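Local coordinates for protein endo-1,4-beta-xylanase (Uncultured bacterium, PDB 7AX7) that cleaves acetyl groups from acetylated xylan with the help of a cobalt ion, acting as the carbohydrate esterase domain of a multidomain xylanase, at residues E170-N174 with Q175-F179; I77-E80 with M81-T84; M49-Q52 with V53-C57. All coordinates share one frame; numbering follows the deposited sequence.

Interaction 1: E170-N174 with Q175-F179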
loop_
_atom_site.group_PDB
_atom_site.type_symbol
_atom_site.label_atom_id
_atom_site.label_comp_id
_atom_site.label_asym_id
_atom_site.label_seq_id
_atom_site.Cartn_x
_atom_site.Cartn_y
_atom_site.Cartn_z
ATOM N N GLU A 170 9.325 -11.568 10.554
ATOM C CA GLU A 170 10.303 -12.095 11.495
ATOM C C GLU A 170 11.713 -11.676 11.108
ATOM O O GLU A 170 12.524 -11.328 11.977
ATOM C CB GLU A 170 10.199 -13.619 11.550
ATOM C CG GLU A 170 11.086 -14.269 12.599
ATOM C CD GLU A 170 11.323 -15.735 12.321
ATOM O OE1 GLU A 170 10.375 -16.528 12.476
ATOM O OE2 GLU A 170 12.456 -16.087 11.932
ATOM N N GLY A 171 12.020 -11.704 9.805
ATOM C CA GLY A 171 13.373 -11.403 9.362
ATOM C C GLY A 171 13.720 -9.932 9.485
ATOM O O GLY A 171 14.851 -9.576 9.829
ATOM N N LEU A 172 12.754 -9.054 9.209
ATOM C CA LEU A 172 13.042 -7.628 9.302
ATOM C C LEU A 172 13.196 -7.195 10.759
ATOM O O LEU A 172 14.068 -6.377 11.080
ATOM C CB LEU A 172 11.954 -6.828 8.578
ATOM C CG LEU A 172 12.003 -6.971 7.043
ATOM C CD1 LEU A 172 10.823 -6.299 6.373
ATOM C CD2 LEU A 172 13.305 -6.426 6.491
ATOM N N LYS A 173 12.362 -7.729 11.656
ATOM C CA LYS A 173 12.565 -7.484 13.082
ATOM C C LYS A 173 13.938 -7.971 13.526
ATOM O O LYS A 173 14.641 -7.281 14.276
ATOM C CB LYS A 173 11.469 -8.172 13.903
ATOM C CG LYS A 173 10.090 -7.566 13.731
ATOM C CD LYS A 173 9.124 -8.055 14.803
ATOM C CE LYS A 173 7.740 -7.440 14.614
ATOM N NZ LYS A 173 6.994 -7.364 15.902
ATOM N N ASN A 174 14.338 -9.160 13.064
ATOM C CA ASN A 174 15.658 -9.693 13.385
ATOM C C ASN A 174 16.769 -8.755 12.927
ATOM O O ASN A 174 17.867 -8.766 13.492
ATOM C CB ASN A 174 15.809 -11.072 12.742
ATOM C CG ASN A 174 17.129 -11.734 13.073
ATOM O OD1 ASN A 174 18.034 -11.767 12.245
ATOM N ND2 ASN A 174 17.242 -12.273 14.284
ATOM N N GLN A 175 16.506 -7.945 11.906
ATOM C CA GLN A 175 17.477 -6.982 11.402
ATOM C C GLN A 175 17.326 -5.614 12.042
ATOM O O GLN A 175 18.036 -4.691 11.650
ATOM C CB GLN A 175 17.361 -6.858 9.873
ATOM C CG GLN A 175 17.837 -8.104 9.147
ATOM C CD GLN A 175 19.299 -8.416 9.455
ATOM O OE1 GLN A 175 20.196 -7.643 9.107
ATOM N NE2 GLN A 175 19.543 -9.540 10.125
ATOM N N GLY A 176 16.415 -5.460 13.000
ATOM C CA GLY A 176 16.268 -4.220 13.732
ATOM C C GLY A 176 15.291 -3.223 13.147
ATOM O O GLY A 176 15.291 -2.063 13.574
ATOM N N TYR A 177 14.453 -3.626 12.199
ATOM C CA TYR A 177 13.509 -2.693 11.606
ATOM C C TYR A 177 12.241 -2.583 12.442
ATOM O O TYR A 177 11.862 -3.507 13.163
ATOM C CB TYR A 177 13.147 -3.116 10.181
ATOM C CG TYR A 177 14.272 -2.959 9.185
ATOM C CD1 TYR A 177 14.559 -1.725 8.622
ATOM C CD2 TYR A 177 15.033 -4.050 8.793
ATOM C CE1 TYR A 177 15.581 -1.576 7.696
ATOM C CE2 TYR A 177 16.061 -3.914 7.859
ATOM C CZ TYR A 177 16.329 -2.676 7.314
ATOM O OH TYR A 177 17.349 -2.540 6.389
ATOM N N THR A 178 11.598 -1.427 12.341
ATOM C CA THR A 178 10.334 -1.136 12.995
ATOM C C THR A 178 9.310 -0.863 11.905
ATOM O O THR A 178 9.586 -0.096 10.980
ATOM C CB THR A 178 10.467 0.072 13.925
ATOM O OG1 THR A 178 11.317 -0.269 15.034
ATOM C CG2 THR A 178 9.095 0.507 14.437
ATOM N N PHE A 179 8.144 -1.493 11.998
ATOM C CA PHE A 179 7.135 -1.368 10.955
ATOM C C PHE A 179 6.238 -0.168 11.225
ATOM O O PHE A 179 5.797 0.051 12.357
ATOM C CB PHE A 179 6.299 -2.643 10.853
ATOM C CG PHE A 179 7.067 -3.814 10.327
ATOM C CD1 PHE A 179 7.205 -4.008 8.965
ATOM C CD2 PHE A 179 7.668 -4.712 11.195
ATOM C CE1 PHE A 179 7.930 -5.087 8.478
ATOM C CE2 PHE A 179 8.390 -5.785 10.714
ATOM C CZ PHE A 179 8.519 -5.978 9.360
#

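Interaction 2: I77-E80 with M81-T84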
loop_
_atom_site.group_PDB
_atom_site.type_symbol
_atom_site.label_atom_id
_atom_site.label_comp_id
_atom_site.label_asym_id
_atom_site.label_seq_id
_atom_site.Cartn_x
_atom_site.Cartn_y
_atom_site.Cartn_z
ATOM N N ILE A 77 -9.689 10.960 -14.406
ATOM C CA ILE A 77 -8.730 10.782 -13.316
ATOM C C ILE A 77 -9.283 11.382 -12.027
ATOM O O ILE A 77 -9.318 10.723 -10.980
ATOM C CB ILE A 77 -7.366 11.390 -13.692
ATOM C CG1 ILE A 77 -6.672 10.544 -14.773
ATOM C CG2 ILE A 77 -6.451 11.490 -12.478
ATOM C CD1 ILE A 77 -5.459 11.214 -15.360
ATOM N N ARG A 78 -9.756 12.632 -12.086
ATOM C CA ARG A 78 -10.247 13.271 -10.866
ATOM C C ARG A 78 -11.445 12.527 -10.282
ATOM O O ARG A 78 -11.547 12.367 -9.060
ATOM C CB ARG A 78 -10.599 14.735 -11.130
ATOM C CG ARG A 78 -9.402 15.624 -11.476
ATOM C CD ARG A 78 -9.834 17.089 -11.608
ATOM N NE ARG A 78 -8.686 17.975 -11.759
ATOM C CZ ARG A 78 -7.907 18.372 -10.754
ATOM N NH1 ARG A 78 -8.152 17.958 -9.515
ATOM N NH2 ARG A 78 -6.881 19.187 -10.983
ATOM N N ASN A 79 -12.372 12.075 -11.134
ATOM C CA ASN A 79 -13.508 11.302 -10.638
ATOM C C ASN A 79 -13.046 10.023 -9.947
ATOM O O ASN A 79 -13.530 9.686 -8.862
ATOM C CB ASN A 79 -14.475 10.972 -11.777
ATOM C CG ASN A 79 -15.212 12.191 -12.285
ATOM O OD1 ASN A 79 -15.198 13.243 -11.645
ATOM N ND2 ASN A 79 -15.865 12.057 -13.442
ATOM N N GLU A 80 -12.110 9.296 -10.566
ATOM C CA GLU A 80 -11.591 8.082 -9.941
ATOM C C GLU A 80 -11.066 8.369 -8.533
ATOM O O GLU A 80 -11.385 7.652 -7.580
ATOM C CB GLU A 80 -10.495 7.465 -10.811
ATOM C CG GLU A 80 -11.005 6.851 -12.115
ATOM C CD GLU A 80 -10.911 5.334 -12.143
ATOM O OE1 GLU A 80 -10.194 4.746 -11.306
ATOM O OE2 GLU A 80 -11.552 4.727 -13.019
ATOM N N MET A 81 -10.271 9.430 -8.381
ATOM C CA MET A 81 -9.699 9.746 -7.073
ATOM C C MET A 81 -10.782 10.140 -6.070
ATOM O O MET A 81 -10.836 9.609 -4.950
ATOM C CB MET A 81 -8.662 10.858 -7.217
ATOM C CG MET A 81 -7.524 10.519 -8.179
ATOM S SD MET A 81 -6.639 9.024 -7.696
ATOM C CE MET A 81 -6.013 9.596 -6.099
ATOM N N GLU A 82 -11.658 11.069 -6.450
ATOM C CA GLU A 82 -12.711 11.506 -5.533
ATOM C C GLU A 82 -13.610 10.347 -5.111
ATOM O O GLU A 82 -13.943 10.208 -3.930
ATOM C CB GLU A 82 -13.533 12.620 -6.180
ATOM C CG GLU A 82 -12.710 13.869 -6.437
ATOM C CD GLU A 82 -13.382 14.853 -7.380
ATOM O OE1 GLU A 82 -14.612 14.743 -7.587
ATOM O OE2 GLU A 82 -12.665 15.733 -7.913
ATOM N N TRP A 83 -14.027 9.513 -6.062
ATOM C CA TRP A 83 -14.897 8.398 -5.708
ATOM C C TRP A 83 -14.195 7.399 -4.798
ATOM O O TRP A 83 -14.842 6.791 -3.942
ATOM C CB TRP A 83 -15.393 7.697 -6.965
ATOM C CG TRP A 83 -16.222 8.578 -7.832
ATOM C CD1 TRP A 83 -16.965 9.654 -7.438
ATOM C CD2 TRP A 83 -16.364 8.487 -9.253
ATOM N NE1 TRP A 83 -17.577 10.228 -8.524
ATOM C CE2 TRP A 83 -17.224 9.535 -9.654
ATOM C CE3 TRP A 83 -15.848 7.620 -10.230
ATOM C CZ2 TRP A 83 -17.578 9.747 -10.990
ATOM C CZ3 TRP A 83 -16.206 7.828 -11.562
ATOM C CH2 TRP A 83 -17.064 8.882 -11.925
ATOM N N THR A 84 -12.881 7.208 -4.964
ATOM C CA THR A 84 -12.178 6.267 -4.101
ATOM C C THR A 84 -12.054 6.814 -2.684
ATOM O O THR A 84 -12.313 6.099 -1.709
ATOM C CB THR A 84 -10.799 5.941 -4.682
ATOM O OG1 THR A 84 -10.963 5.317 -5.959
ATOM C CG2 THR A 84 -10.032 4.993 -3.747
#

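Interaction 3: M49-Q52 with V53-C57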
loop_
_atom_site.group_PDB
_atom_site.type_symbol
_atom_site.label_atom_id
_atom_site.label_comp_id
_atom_site.label_asym_id
_atom_site.label_seq_id
_atom_site.Cartn_x
_atom_site.Cartn_y
_atom_site.Cartn_z
ATOM N N MET A 49 -12.418 -3.969 5.893
ATOM C CA MET A 49 -11.973 -2.588 6.068
ATOM C C MET A 49 -12.172 -2.117 7.509
ATOM O O MET A 49 -11.339 -1.379 8.047
ATOM C CB MET A 49 -12.711 -1.676 5.087
ATOM C CG MET A 49 -12.503 -2.073 3.620
ATOM S SD MET A 49 -13.372 -1.025 2.438
ATOM C CE MET A 49 -12.795 0.608 2.927
ATOM N N GLN A 50 -13.274 -2.522 8.150
ATOM C CA GLN A 50 -13.456 -2.167 9.554
ATOM C C GLN A 50 -12.325 -2.731 10.407
ATOM O O GLN A 50 -11.791 -2.038 11.283
ATOM C CB GLN A 50 -14.805 -2.672 10.064
ATOM C CG GLN A 50 -16.028 -1.964 9.484
ATOM C CD GLN A 50 -17.322 -2.574 9.996
ATOM O OE1 GLN A 50 -17.525 -3.784 9.911
ATOM N NE2 GLN A 50 -18.197 -1.736 10.546
ATOM N N ARG A 51 -11.947 -3.989 10.158
ATOM C CA ARG A 51 -10.850 -4.602 10.899
ATOM C C ARG A 51 -9.516 -3.919 10.590
ATOM O O ARG A 51 -8.687 -3.735 11.487
ATOM C CB ARG A 51 -10.785 -6.098 10.583
ATOM C CG ARG A 51 -9.720 -6.863 11.364
ATOM C CD ARG A 51 -9.618 -8.331 10.935
ATOM N NE ARG A 51 -8.511 -9.012 11.610
ATOM C CZ ARG A 51 -7.998 -10.178 11.232
ATOM N NH1 ARG A 51 -8.479 -10.814 10.168
ATOM N NH2 ARG A 51 -6.982 -10.702 11.908
ATOM N N GLN A 52 -9.291 -3.526 9.335
ATOM C CA GLN A 52 -8.087 -2.762 9.019
ATOM C C GLN A 52 -8.000 -1.508 9.886
ATOM O O GLN A 52 -6.944 -1.204 10.460
ATOM C CB GLN A 52 -8.056 -2.406 7.524
ATOM C CG GLN A 52 -7.761 -3.593 6.600
ATOM C CD GLN A 52 -8.013 -3.280 5.123
ATOM O OE1 GLN A 52 -9.026 -2.681 4.766
ATOM N NE2 GLN A 52 -7.090 -3.691 4.266
ATOM N N VAL A 53 -9.108 -0.768 10.004
ATOM C CA VAL A 53 -9.082 0.438 10.824
ATOM C C VAL A 53 -8.883 0.084 12.301
ATOM O O VAL A 53 -8.109 0.739 13.009
ATOM C CB VAL A 53 -10.355 1.278 10.586
ATOM C CG1 VAL A 53 -10.444 2.409 11.598
ATOM C CG2 VAL A 53 -10.370 1.839 9.147
ATOM N N ARG A 54 -9.547 -0.973 12.785
ATOM C CA ARG A 54 -9.365 -1.366 14.186
ATOM C C ARG A 54 -7.903 -1.641 14.503
ATOM O O ARG A 54 -7.418 -1.282 15.581
ATOM C CB ARG A 54 -10.205 -2.599 14.529
ATOM C CG ARG A 54 -11.700 -2.299 14.693
ATOM C CD ARG A 54 -12.420 -3.387 15.509
ATOM N NE ARG A 54 -12.240 -4.748 14.990
ATOM C CZ ARG A 54 -12.908 -5.263 13.960
ATOM N NH1 ARG A 54 -13.799 -4.538 13.298
ATOM N NH2 ARG A 54 -12.680 -6.510 13.584
ATOM N N MET A 55 -7.190 -2.286 13.585
ATOM C CA MET A 55 -5.792 -2.634 13.789
ATOM C C MET A 55 -4.842 -1.475 13.506
ATOM O O MET A 55 -3.621 -1.671 13.535
ATOM C CB MET A 55 -5.420 -3.826 12.903
ATOM C CG MET A 55 -6.053 -5.128 13.340
ATOM S SD MET A 55 -5.870 -6.440 12.124
ATOM C CE MET A 55 -4.100 -6.388 11.739
ATOM N N GLY A 56 -5.359 -0.287 13.213
ATOM C CA GLY A 56 -4.477 0.824 12.921
ATOM C C GLY A 56 -3.710 0.696 11.627
ATOM O O GLY A 56 -2.660 1.327 11.477
ATOM N N CYS A 57 -4.181 -0.127 10.693
ATOM C CA CYS A 57 -3.587 -0.160 9.366
ATOM C C CYS A 57 -4.132 1.009 8.568
ATOM O O CYS A 57 -5.310 1.349 8.677
ATOM C CB CYS A 57 -3.886 -1.477 8.651
ATOM S SG CYS A 57 -3.118 -2.939 9.422
#

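Interaction 1: E170-N174 with Q175-F179
A Schellman motif ends helix 159-174, where Leu172 and Lys173 receive bonds from Tyr177 and Gly176. Tyr177 N reaches back to Leu172 O at 3.0 Å, in a nearly straight bond with an N-H...O angle of 166°. Gly176 N bonds to Lys173 O at 2.8 Å and comes from above the carbonyl plane. Gly176 makes the reversal with a positive phi, 91°. Gln175 N makes weak bonds to both Gly171 O and Leu172 O.

Beside this polar turn, Leu172 fills the angle between helix and strand. Its CG lies anti to the carbonyl carbon (chi1 -71°), and its two methyls part between two rings. CD2 meets Tyr177 CD2 at 3.7 Å, while CD1 sits 3.8 Å from Phe179 CE1. Leu172 CB also touches Phe179 CZ at 3.6 Å. The Tyr177 ring turns its edge to Leu172 O, with CD2 3.4 Å from that oxygen. Lys173 CG meets the edge of the Phe179 ring at CE2, 3.9 Å away. The extended lysine chain runs on to a hydrogen bond from NZ to Tyr28 O. On the exposed side, Gln175 NE2 makes a weak bond to Asn174 OD1.

Strand 177-179 then pairs in parallel with strand 4-11, through backbone bonds of Thr178 to Lys4 and Ile6. A Schellman-capped helix leading by a short turn into the central parallel sheet is typical of alpha/beta folds such as the NodB homology domain.

Interaction 2: I77-E80 with M81-T84
Ile77, Arg78, Asn79 and Glu80 offer their carbonyls to the N-H groups of Met81, Glu82, Trp83 and Thr84, in regular i to i+4 bonds within helix 74-92. Glu82 N to Arg78 O is the straightest, at 2.9 Å. Glu80 O takes a second bond, from Thr84 OG1 at 2.9 Å. The hydroxyl and Thr84 N reach this oxygen from opposite faces of its plane. Thr84 OG1 stands beside its own backbone N (chi1 -62°), turning the hydroxyl back to that carbonyl.

On another side of the helix, Asn79 packs against the indole of Trp83. Asn79 CB lies over the six-membered ring in a CH-pi contact, 3.4 Å from its centroid and 16° off the normal. The side chains run side by side, with the amide plane tilted 28° from the ring and Asn79 CG 3.6 Å from Trp83 CZ2. Asn79 O also lies over one face of the indole, toward its rim.

Glu82 lies along the exposed surface, with CG 3.2 Å from Arg78 O. Its OE2 stays 5.3 Å from Arg78 NH1, without charge contact. Arg78 NE makes a weak hydrogen bond to Asn113 OD1, and NH1 a long, weak ion pair with Asp115.

The buried Glu80 carboxylate is hydrogen-bonded at both oxygens, OE1 to Tyr64 N and OE2 to Thr65 OG1. Tyr64 and Thr65 lie in sequence between the cobalt ligands His62 and His66; the Glu80 side chain is about 11 Å from the metal. Glu80 thus probably helps to position this loop from outside the metal's first shell.

Interaction 3: M49-Q52 with V53-C57
Gln52 and Cys57 mark the close-packed side of this helix end. Cys57 N bonds to Gln52 O at 3.0 Å, and Cys57 CB lies 3.6 Å from the same oxygen. The buried Gln52 side chain packs on Leu22, Leu59 and Phe34. Gly56, at a phi of 68°, sends its N back to Val53 O, which completes a Schellman motif. The last helical turn is held by bonds such as Met55 N to Arg51 O, also 3.0 Å.

The looser, solvent side is that of the exposed Arg54. It bends at chi3 (-54°), and its guanidinium folds back over Arg51, with one face above Arg51 CA. Arg54 NH2 comes within 3.6 Å of Arg51 CB. The two guanidinium planes are nearly parallel, but Arg51 NE is 5.2 Å from Arg54 NH2. Arg51 runs under Arg54, past Met55 SD, to an anchored end, where NH2 forms salt bridges to Asp23 and Glu26. These probably offset the like charge nearby.

Helix 46-54 links strands 33-36 and 58-61 in a beta-alpha-beta crossover. Cys57 touches Phe34 of the sheet, Met49 and Val53 lean on Val92 of helix 74-92, and Met55 meets Leu22 of helix 16-28.

All three contacts are local, within the NodB homology domain, and none touches another. Interactions 1 and 3 both end helices with a Schellman motif and a glycine. Interaction 1 places aromatic rings on leucine, whereas interaction 3 combines arginines and a methionine. Interaction 2 lies inside helix 74-92. It has a buried carboxylate on one side of the helix and an exposed indole on another. Interactions 1 and 2 sit on opposite sides of the chain's centre. Helix 74-92 packs against helix 46-54, so interactions 2 and 3 belong to neighbouring elements. Leu172 and Phe179, Glu80 and Met81, and Met49, Gln52 and Cys57 are buried; Gln175, Glu82, Trp83 and Arg54 face solvent.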